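PDB 5CE8: branched-chain amino acid aminotransferase from Thermoproteus uzoniensis, which catalyses pyridoxal 5'-phosphate-dependent transfer of amino groups to 2-oxoglutarate, probably from leucine, isoleucine and valine in branched-chain amino acid metabolism. Local coordinates for residues K28-S33 / S111-S116; I74-P79 / L122-A127; E100-R105 / I128-F133; G141-V146 / G181-I186. All blocks are in the same frame, centred on the assembly; numbering follows the deposited sequence.

Interaction 1: residues K28-S33 / S111-S116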
# COMPACT_ATOMS: atom_id res chain seq x y z
N LYS A 28 -16.43 -37.36 -11.64
CA LYS A 28 -16.26 -36.21 -12.57
C LYS A 28 -17.30 -35.16 -12.36
O LYS A 28 -18.43 -35.44 -11.91
CB LYS A 28 -16.36 -36.69 -13.99
CG LYS A 28 -15.35 -37.79 -14.30
CD LYS A 28 -14.78 -37.79 -15.70
CE LYS A 28 -13.50 -38.61 -15.69
NZ LYS A 28 -12.73 -38.48 -16.96
N VAL A 29 -17.03 -33.98 -12.86
CA VAL A 29 -17.96 -32.85 -12.67
C VAL A 29 -18.10 -32.12 -14.00
O VAL A 29 -17.11 -32.05 -14.75
CB VAL A 29 -17.46 -31.91 -11.59
CG1 VAL A 29 -16.07 -31.32 -11.96
CG2 VAL A 29 -18.49 -30.81 -11.33
N THR A 30 -19.32 -31.74 -14.33
CA THR A 30 -19.60 -31.00 -15.55
C THR A 30 -18.62 -29.84 -15.68
O THR A 30 -18.34 -29.01 -14.69
CB THR A 30 -20.97 -30.42 -15.62
OG1 THR A 30 -21.06 -29.50 -16.73
CG2 THR A 30 -21.39 -29.66 -14.39
N VAL A 31 -18.17 -29.68 -16.91
CA VAL A 31 -17.15 -28.62 -17.22
C VAL A 31 -17.76 -27.23 -17.18
O VAL A 31 -17.06 -26.25 -17.32
CB VAL A 31 -16.45 -28.80 -18.56
CG1 VAL A 31 -15.66 -30.14 -18.58
CG2 VAL A 31 -17.46 -28.72 -19.75
N LEU A 32 -19.09 -27.15 -17.04
CA LEU A 32 -19.72 -25.84 -16.85
C LEU A 32 -20.02 -25.49 -15.38
O LEU A 32 -20.66 -24.51 -15.11
CB LEU A 32 -21.04 -25.82 -17.64
CG LEU A 32 -20.94 -25.98 -19.15
CD1 LEU A 32 -22.35 -26.15 -19.70
CD2 LEU A 32 -20.21 -24.81 -19.81
N SER A 33 -19.55 -26.28 -14.43
CA SER A 33 -19.69 -25.94 -13.04
C SER A 33 -19.06 -24.60 -12.79
O SER A 33 -17.95 -24.35 -13.26
CB SER A 33 -18.96 -27.02 -12.16
OG SER A 33 -18.75 -26.53 -10.86
N SER A 111 -21.77 -29.27 -8.46
CA SER A 111 -21.94 -30.23 -9.51
C SER A 111 -22.96 -29.72 -10.60
O SER A 111 -23.01 -30.25 -11.66
CB SER A 111 -22.34 -31.59 -8.90
OG SER A 111 -23.61 -31.44 -8.34
N LYS A 112 -23.73 -28.68 -10.33
CA LYS A 112 -24.62 -28.08 -11.31
C LYS A 112 -23.85 -27.16 -12.35
O LYS A 112 -22.96 -26.44 -12.00
CB LYS A 112 -25.70 -27.30 -10.55
CG LYS A 112 -26.75 -26.62 -11.42
CD LYS A 112 -27.51 -25.51 -10.69
CE LYS A 112 -27.58 -24.27 -11.56
NZ LYS A 112 -28.43 -23.14 -11.05
N PRO A 113 -24.19 -27.22 -13.65
CA PRO A 113 -23.68 -26.21 -14.60
C PRO A 113 -24.27 -24.80 -14.35
O PRO A 113 -25.44 -24.68 -14.13
CB PRO A 113 -24.14 -26.76 -15.96
CG PRO A 113 -25.19 -27.80 -15.68
CD PRO A 113 -25.08 -28.23 -14.26
N GLN A 114 -23.46 -23.74 -14.30
CA GLN A 114 -24.03 -22.39 -14.08
C GLN A 114 -23.04 -21.37 -14.57
O GLN A 114 -21.94 -21.32 -14.10
CB GLN A 114 -24.37 -22.13 -12.61
CG GLN A 114 -25.00 -20.77 -12.35
CD GLN A 114 -25.42 -20.58 -10.93
OE1 GLN A 114 -26.21 -21.36 -10.44
NE2 GLN A 114 -24.87 -19.55 -10.22
N ILE A 115 -23.43 -20.60 -15.55
CA ILE A 115 -22.65 -19.45 -16.01
C ILE A 115 -22.65 -18.28 -15.02
O ILE A 115 -21.66 -17.50 -14.92
CB ILE A 115 -23.28 -18.96 -17.34
CG1 ILE A 115 -23.31 -20.12 -18.37
CG2 ILE A 115 -22.57 -17.71 -17.85
CD1 ILE A 115 -21.94 -20.81 -18.60
N SER A 116 -23.78 -18.04 -14.38
CA SER A 116 -23.91 -16.84 -13.51
C SER A 116 -22.93 -16.84 -12.27
O SER A 116 -22.71 -17.85 -11.60
CB SER A 116 -25.33 -16.76 -13.05
OG SER A 116 -25.43 -15.90 -11.97
O HOH W 1 -21.58 -32.50 -12.74
O HOH W 2 -19.61 -21.82 -15.25
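The flat carboxamide of Q114 is gripped at its edges: OE1 takes the ammonium of K112 on an in-plane lone pair, NZ to OE1 2.9 Å, while NE2 donates within the amide plane to S116 O and also bonds D118 O. These bonds fix the amide's rotation. The ring of P113 lies alongside 28-33, touching it with CB and CD. Its CB is 3.6 Å from L32 CB, and its CD is 4.0 Å from T30 CG2, the T30 and P113 side chains crossing at about a right angle. The same T30 methyl sits 3.2 Å from S111 O. Between the backbones, Q114 N donates to L32 O over 3.0 Å at 161°, arriving above the carbonyl plane; one water donates to that oxygen and to Q114 O, and another joins T30 N to S111 O. S33 OG bonds I110 O and S35 N, while strand 28-30 pairs antiparallel with a strand of the second subunit, so the sheet crosses the interface. With OG1 anti to the backbone N (chi1 169°), T30 accepts L32 N: an ST turn inside the type I turn T30-S33, which leads into helix 34-38 with S33 as N-cap.

Interaction 2: residues I74-P79 / L122-A127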
# COMPACT_ATOMS: atom_id res chain seq x y z
N ILE A 74 -16.43 -18.90 2.46
CA ILE A 74 -16.65 -18.52 1.03
C ILE A 74 -18.13 -18.46 0.68
O ILE A 74 -18.44 -18.01 -0.38
CB ILE A 74 -15.82 -19.38 -0.01
CG1 ILE A 74 -16.27 -20.86 -0.18
CG2 ILE A 74 -14.34 -19.23 0.28
CD1 ILE A 74 -15.92 -21.46 -1.54
N GLY A 75 -19.01 -19.01 1.55
CA GLY A 75 -20.48 -19.05 1.31
C GLY A 75 -20.83 -20.29 0.47
O GLY A 75 -21.79 -20.29 -0.34
N LEU A 76 -20.05 -21.35 0.59
CA LEU A 76 -20.38 -22.61 -0.08
C LEU A 76 -21.19 -23.51 0.89
O LEU A 76 -20.88 -23.55 2.08
CB LEU A 76 -19.03 -23.24 -0.41
CG LEU A 76 -19.13 -24.56 -1.11
CD1 LEU A 76 -19.82 -24.37 -2.46
CD2 LEU A 76 -17.78 -25.15 -1.24
N ASP A 77 -22.30 -24.14 0.45
CA ASP A 77 -23.20 -24.81 1.38
C ASP A 77 -22.82 -26.29 1.28
O ASP A 77 -23.09 -26.96 0.28
CB ASP A 77 -24.66 -24.50 1.00
CG ASP A 77 -25.69 -25.36 1.75
OD1 ASP A 77 -25.44 -25.90 2.83
OD2 ASP A 77 -26.80 -25.50 1.20
N VAL A 78 -22.17 -26.80 2.33
CA VAL A 78 -21.74 -28.21 2.37
C VAL A 78 -22.75 -29.01 3.18
O VAL A 78 -22.85 -28.84 4.37
CB VAL A 78 -20.32 -28.32 2.91
CG1 VAL A 78 -19.90 -29.78 3.04
CG2 VAL A 78 -19.36 -27.59 1.99
N PRO A 79 -23.52 -29.90 2.54
CA PRO A 79 -24.59 -30.53 3.30
C PRO A 79 -24.18 -31.74 4.12
O PRO A 79 -24.94 -32.68 4.22
CB PRO A 79 -25.59 -30.93 2.19
CG PRO A 79 -24.73 -31.19 1.00
CD PRO A 79 -23.59 -30.24 1.10
N LEU A 122 -26.96 -22.58 -3.83
CA LEU A 122 -26.58 -23.84 -4.47
C LEU A 122 -26.04 -24.75 -3.42
O LEU A 122 -25.58 -24.32 -2.36
CB LEU A 122 -25.54 -23.64 -5.58
CG LEU A 122 -25.98 -22.81 -6.74
CD1 LEU A 122 -24.79 -22.38 -7.59
CD2 LEU A 122 -27.03 -23.57 -7.54
N GLN A 123 -26.06 -26.04 -3.70
CA GLN A 123 -25.68 -26.95 -2.67
C GLN A 123 -24.42 -27.69 -3.15
O GLN A 123 -24.36 -28.11 -4.25
CB GLN A 123 -26.87 -27.80 -2.36
CG GLN A 123 -26.53 -28.95 -1.46
CD GLN A 123 -27.67 -29.27 -0.55
OE1 GLN A 123 -28.10 -28.41 0.22
NE2 GLN A 123 -28.16 -30.51 -0.61
N ALA A 124 -23.37 -27.75 -2.37
CA ALA A 124 -22.14 -28.41 -2.85
C ALA A 124 -22.24 -29.91 -2.92
O ALA A 124 -23.00 -30.51 -2.14
CB ALA A 124 -20.98 -28.10 -1.90
N SER A 125 -21.39 -30.51 -3.78
CA SER A 125 -21.06 -31.93 -3.69
C SER A 125 -19.71 -32.09 -2.99
O SER A 125 -18.90 -31.15 -2.98
CB SER A 125 -20.98 -32.56 -5.07
OG SER A 125 -22.24 -32.67 -5.70
N VAL A 126 -19.47 -33.25 -2.39
CA VAL A 126 -18.19 -33.57 -1.83
C VAL A 126 -17.67 -34.87 -2.46
O VAL A 126 -18.36 -35.83 -2.60
CB VAL A 126 -18.16 -33.64 -0.32
CG1 VAL A 126 -16.74 -34.03 0.14
CG2 VAL A 126 -18.56 -32.30 0.28
N ALA A 127 -16.46 -34.83 -2.97
CA ALA A 127 -15.76 -36.06 -3.41
C ALA A 127 -14.53 -36.21 -2.56
O ALA A 127 -13.85 -35.17 -2.18
CB ALA A 127 -15.40 -35.98 -4.87
O HOH W 3 -23.07 -23.71 -2.22
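L122 opens the segment 122-127 with its carbonyl rather than its side chain: a water accepts from D77 N and donates to L122 O, which also lies 3.5 Å from D77 CB. At Q123 the CG is anti to the backbone N (chi1 170°), and the chain then bends at chi2 to run obliquely past the ring of P79, Q123 CG standing 3.8 Å from P79 CG. A124 carries the heart of the contact. Its N-H donates to D77 O over 2.8 Å, nearly straight at 164° and nearly along the C=O axis, so a single backbone bond pins the loop that starts at G75 to the approach of the strand. The methyl of A124 faces this loop too, with CB 3.2 Å from D77 O and 3.9 Å from L76 CD1, and its carbonyl oxygen comes 3.3 Å from P79 CD. S125 turns its side chain from the loop, and OG bonds the carboxylate of D18 instead. V126 faces the loop again, its CG2 meeting V78 CG1 at 4.0 Å with the two valines crossing at about a right angle. The touching parts run 66° apart in direction, and one backbone hydrogen bond, with no ladder, joins them. The loop connects helix 60-74 to helix 82-95: L76 and V78 tuck against A71 of the first helix, L76 also touches A108 and V42, and S125 and A127 bond back to strand 102-109 within the antiparallel sheet.

Interaction 3: residues E100-R105 / I128-F133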
# COMPACT_ATOMS: atom_id res chain seq x y z
N GLU A 100 -1.04 -48.78 3.39
CA GLU A 100 0.18 -47.99 3.06
C GLU A 100 -0.15 -46.48 3.22
O GLU A 100 -1.31 -46.12 3.27
CB GLU A 100 0.57 -48.24 1.60
CG GLU A 100 -0.37 -47.55 0.57
CD GLU A 100 -0.24 -48.12 -0.83
OE1 GLU A 100 0.60 -47.68 -1.62
OE2 GLU A 100 -1.00 -49.03 -1.14
N ASP A 101 0.89 -45.65 3.19
CA ASP A 101 0.79 -44.17 3.32
C ASP A 101 -0.02 -43.62 2.15
O ASP A 101 0.17 -44.01 0.95
CB ASP A 101 2.16 -43.48 3.32
CG ASP A 101 2.99 -43.81 4.52
OD1 ASP A 101 2.46 -44.48 5.40
OD2 ASP A 101 4.21 -43.44 4.52
N LEU A 102 -0.96 -42.77 2.51
CA LEU A 102 -1.89 -42.12 1.60
C LEU A 102 -1.95 -40.62 1.84
O LEU A 102 -1.67 -40.19 2.95
CB LEU A 102 -3.30 -42.60 1.86
CG LEU A 102 -3.64 -44.09 1.80
CD1 LEU A 102 -5.14 -44.28 2.18
CD2 LEU A 102 -3.24 -44.67 0.45
N TYR A 103 -2.26 -39.89 0.77
CA TYR A 103 -2.80 -38.55 0.81
C TYR A 103 -4.25 -38.66 0.38
O TYR A 103 -4.60 -39.23 -0.65
CB TYR A 103 -2.02 -37.70 -0.16
CG TYR A 103 -2.38 -36.25 -0.13
CD1 TYR A 103 -3.39 -35.76 -0.96
CD2 TYR A 103 -1.71 -35.36 0.70
CE1 TYR A 103 -3.72 -34.43 -0.95
CE2 TYR A 103 -2.05 -34.00 0.71
CZ TYR A 103 -3.01 -33.55 -0.15
OH TYR A 103 -3.42 -32.23 -0.11
N ILE A 104 -5.11 -38.14 1.21
CA ILE A 104 -6.54 -38.09 1.00
C ILE A 104 -7.01 -36.62 0.62
O ILE A 104 -6.71 -35.63 1.33
CB ILE A 104 -7.21 -38.54 2.30
CG1 ILE A 104 -6.83 -40.03 2.66
CG2 ILE A 104 -8.72 -38.44 2.20
CD1 ILE A 104 -6.78 -40.24 4.16
N ARG A 105 -7.67 -36.49 -0.51
CA ARG A 105 -8.19 -35.21 -0.96
C ARG A 105 -9.73 -35.06 -0.95
O ARG A 105 -10.42 -35.62 -1.89
CB ARG A 105 -7.78 -35.05 -2.38
CG ARG A 105 -8.35 -33.78 -3.04
CD ARG A 105 -8.06 -32.43 -2.37
NE ARG A 105 -6.68 -32.07 -2.09
CZ ARG A 105 -5.82 -31.50 -2.92
NH1 ARG A 105 -6.08 -31.22 -4.21
NH2 ARG A 105 -4.63 -31.22 -2.46
N ILE A 128 -14.21 -37.45 -2.27
CA ILE A 128 -13.09 -37.82 -1.42
C ILE A 128 -12.38 -38.98 -2.01
O ILE A 128 -12.92 -40.10 -2.14
CB ILE A 128 -13.43 -38.26 -0.02
CG1 ILE A 128 -14.03 -37.16 0.79
CG2 ILE A 128 -12.18 -38.80 0.71
CD1 ILE A 128 -14.90 -37.67 1.93
N ALA A 129 -11.16 -38.69 -2.36
CA ALA A 129 -10.21 -39.64 -2.93
C ALA A 129 -9.05 -39.85 -2.00
O ALA A 129 -8.55 -38.87 -1.35
CB ALA A 129 -9.67 -39.10 -4.22
N ALA A 130 -8.61 -41.11 -1.99
CA ALA A 130 -7.49 -41.62 -1.21
C ALA A 130 -6.46 -42.23 -2.14
O ALA A 130 -6.79 -43.16 -2.86
CB ALA A 130 -7.98 -42.66 -0.23
N ILE A 131 -5.23 -41.71 -2.16
CA ILE A 131 -4.26 -42.10 -3.08
C ILE A 131 -2.91 -42.47 -2.42
O ILE A 131 -2.43 -41.78 -1.50
CB ILE A 131 -4.16 -41.00 -4.21
CG1 ILE A 131 -2.82 -40.26 -4.23
CG2 ILE A 131 -5.34 -40.01 -4.14
CD1 ILE A 131 -2.65 -39.34 -5.43
N PRO A 132 -2.22 -43.50 -2.96
CA PRO A 132 -0.92 -43.78 -2.45
C PRO A 132 -0.04 -42.59 -2.62
O PRO A 132 -0.19 -41.88 -3.62
CB PRO A 132 -0.43 -44.91 -3.33
CG PRO A 132 -1.67 -45.62 -3.64
CD PRO A 132 -2.67 -44.54 -3.89
N PHE A 133 0.85 -42.34 -1.66
CA PHE A 133 1.68 -41.08 -1.68
C PHE A 133 2.86 -41.21 -0.75
O PHE A 133 2.69 -41.53 0.43
CB PHE A 133 0.82 -39.87 -1.23
CG PHE A 133 1.36 -38.49 -1.66
CD1 PHE A 133 1.35 -38.10 -3.00
CD2 PHE A 133 1.79 -37.54 -0.71
CE1 PHE A 133 1.77 -36.82 -3.39
CE2 PHE A 133 2.20 -36.27 -1.09
CZ PHE A 133 2.20 -35.90 -2.42
O HOH W 4 4.51 -41.62 2.40
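Strands 102-109 and 125-132 are antiparallel neighbours in the sheet that also holds strands 14-17 and 41-50, and this contact joins the first residues of strand 102-109 to the last of strand 125-132. Its tight part is the ladder and the side chains on it. Y103 and I131 form a hydrogen-bonded pair, Y103 N lying 3.0 Å from I131 O and I131 N answering to Y103 O. R105 and A129 form the next, with R105 N 2.7 Å from A129 O and A129 N 3.2 Å from R105 O. Between them lies the non-hydrogen-bonded pair I104 and A130. On their face I104 CG2 runs beside I128 CG2, and both I104 CG1 and L102 CD1 pack on A130 CB; helix 82-95 adds A88, V89 and V93. On the face of Y103, I131 and A129, L32 and I115 of the second subunit pack. Y103 CB meets F133 CB at 3.7 Å, and the rings make an edge-to-face pair, the edge of Y103 toward the face of F133, with centroids 5.4 Å apart and planes tilted at 50°.

The more exposed side is the D101-P132 end. E100 OE1 reaches P132 CB at 3.4 Å, and a water joins D101 OD2 to F133 O, while D101 OD1 is held by W50 N.

The side chain of Y103 lies about 6 Å from the bound PLP. R105 NH1 bonds N37 and Y38 of the second subunit, which steadies the guanidinium whose NH2 donates to Y103 OH over 2.8 Å.

Interaction 4: residues G141-V146 / G181-I186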
# COMPACT_ATOMS: atom_id res chain seq x y z
N GLY A 141 16.26 -31.76 2.93
CA GLY A 141 16.21 -30.30 2.79
C GLY A 141 16.06 -29.81 1.36
O GLY A 141 16.49 -30.42 0.42
N VAL A 142 15.45 -28.70 1.21
CA VAL A 142 15.15 -28.11 -0.09
C VAL A 142 15.72 -26.70 -0.22
O VAL A 142 16.07 -26.11 0.74
CB VAL A 142 13.65 -28.02 -0.28
CG1 VAL A 142 12.98 -29.43 -0.40
CG2 VAL A 142 13.02 -27.20 0.78
N ARG A 143 15.89 -26.21 -1.44
CA ARG A 143 16.45 -24.90 -1.72
C ARG A 143 15.22 -24.12 -2.08
O ARG A 143 14.39 -24.60 -2.88
CB ARG A 143 17.47 -25.01 -2.86
CG ARG A 143 18.64 -25.94 -2.55
CD ARG A 143 19.72 -25.93 -3.58
NE ARG A 143 19.25 -26.65 -4.74
CZ ARG A 143 18.67 -26.13 -5.84
NH1 ARG A 143 18.51 -24.82 -6.03
NH2 ARG A 143 18.24 -26.97 -6.76
N ALA A 144 15.10 -22.95 -1.49
CA ALA A 144 13.99 -22.09 -1.72
C ALA A 144 14.34 -20.71 -2.29
O ALA A 144 15.47 -20.23 -2.15
CB ALA A 144 13.19 -22.01 -0.43
N ALA A 145 13.42 -20.14 -3.06
CA ALA A 145 13.55 -18.85 -3.65
C ALA A 145 12.40 -17.98 -3.21
O ALA A 145 11.23 -18.39 -3.20
CB ALA A 145 13.62 -18.92 -5.16
N VAL A 146 12.69 -16.76 -2.78
CA VAL A 146 11.53 -15.80 -2.58
C VAL A 146 11.10 -15.42 -3.97
O VAL A 146 11.94 -14.97 -4.80
CB VAL A 146 11.87 -14.43 -1.80
CG1 VAL A 146 10.58 -13.65 -1.64
CG2 VAL A 146 12.56 -14.70 -0.40
N GLY A 181 14.72 -24.54 -11.26
CA GLY A 181 15.32 -25.69 -10.50
C GLY A 181 15.49 -25.58 -8.95
O GLY A 181 16.12 -26.44 -8.36
N TYR A 182 14.96 -24.55 -8.29
CA TYR A 182 14.68 -24.60 -6.83
C TYR A 182 13.58 -25.57 -6.54
O TYR A 182 12.71 -25.86 -7.44
CB TYR A 182 14.19 -23.23 -6.28
CG TYR A 182 15.17 -22.13 -6.53
CD1 TYR A 182 16.28 -21.95 -5.70
CD2 TYR A 182 15.04 -21.28 -7.64
CE1 TYR A 182 17.23 -20.97 -5.96
CE2 TYR A 182 15.98 -20.30 -7.89
CZ TYR A 182 17.08 -20.17 -7.07
OH TYR A 182 17.99 -19.18 -7.30
N ASP A 183 13.50 -26.02 -5.30
CA ASP A 183 12.50 -27.03 -4.98
C ASP A 183 11.17 -26.36 -4.59
O ASP A 183 10.13 -26.92 -4.84
CB ASP A 183 12.97 -27.94 -3.87
CG ASP A 183 14.34 -28.48 -4.11
OD1 ASP A 183 14.46 -29.24 -5.08
OD2 ASP A 183 15.32 -28.12 -3.38
N GLU A 184 11.20 -25.15 -4.01
CA GLU A 184 9.96 -24.56 -3.52
C GLU A 184 10.09 -23.02 -3.45
O GLU A 184 11.23 -22.43 -3.41
CB GLU A 184 9.55 -25.10 -2.10
CG GLU A 184 8.15 -24.69 -1.54
CD GLU A 184 7.03 -24.99 -2.55
OE1 GLU A 184 6.53 -26.13 -2.47
OE2 GLU A 184 6.78 -24.18 -3.54
N ALA A 185 8.90 -22.42 -3.42
CA ALA A 185 8.70 -20.97 -3.31
C ALA A 185 8.54 -20.50 -1.95
O ALA A 185 7.95 -21.18 -1.17
CB ALA A 185 7.51 -20.53 -4.09
N ILE A 186 8.98 -19.27 -1.68
CA ILE A 186 8.52 -18.53 -0.48
C ILE A 186 7.82 -17.32 -1.00
O ILE A 186 8.36 -16.64 -1.81
CB ILE A 186 9.70 -18.12 0.50
CG1 ILE A 186 10.07 -19.31 1.41
CG2 ILE A 186 9.27 -17.06 1.52
CD1 ILE A 186 11.49 -19.36 1.71
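Strands 142-146 and 184-188 are parallel neighbours joined through helix 167-179, a beta-alpha-beta unit. Backbone bonds set the register: A145 N donates to E184 O nearly along its C=O axis, and I186 N donates to A145 O at 2.9 Å. A145 thus bonds the two residues flanking A185, as in a parallel ladder. Where the second strand begins, R143 O takes D183 N at 2.9 Å and, weakly, E184 N.

Polar side chains finish this end. D183 points toward the first strand, and its OD2 accepts R143 N at 2.8 Å on the anti lone pair, besides a salt bridge with K138. OD2 also lies over one guanidinium face, 4.4 Å from R143 NE, with no N-H pointing at it. The arginine's bend at chi3 (-74°) brings NH2 edge-on to G181 O at 2.7 Å, the bond bent (140°). E184 OE2 accepts A185 N, and also forms a salt bridge with R178 and a hydrogen bond with S198.

R180 of the third subunit covers the side of A145 and Y182. Of the apolar pairs, A144 CB touches I186 CD1 at 3.8 Å; on the other face A145 CB makes a CH-pi contact, 3.7 Å from the Y182 ring centroid and 12° off its normal.

Interactions 1, 2 and 3 interleave along the chain, each opening before the one preceding it closes, so strands 102-109 and 125-132 and the loop between them are used by overlapping contacts. Interactions 1 and 2, with centres 13 Å apart, touch through S111 with S125 and through L122 with K112 and Q114. Interaction 3 continues strand 125-132 from interaction 2, their centres 22 Å apart, and like interaction 1 it meets the second subunit. Interaction 4 follows in series, about 25 Å from interaction 3 between centres. Three contacts thus lie on or beside the antiparallel sheet, near the second subunit, and one on the mixed sheet, near the third, within a six-chain assembly.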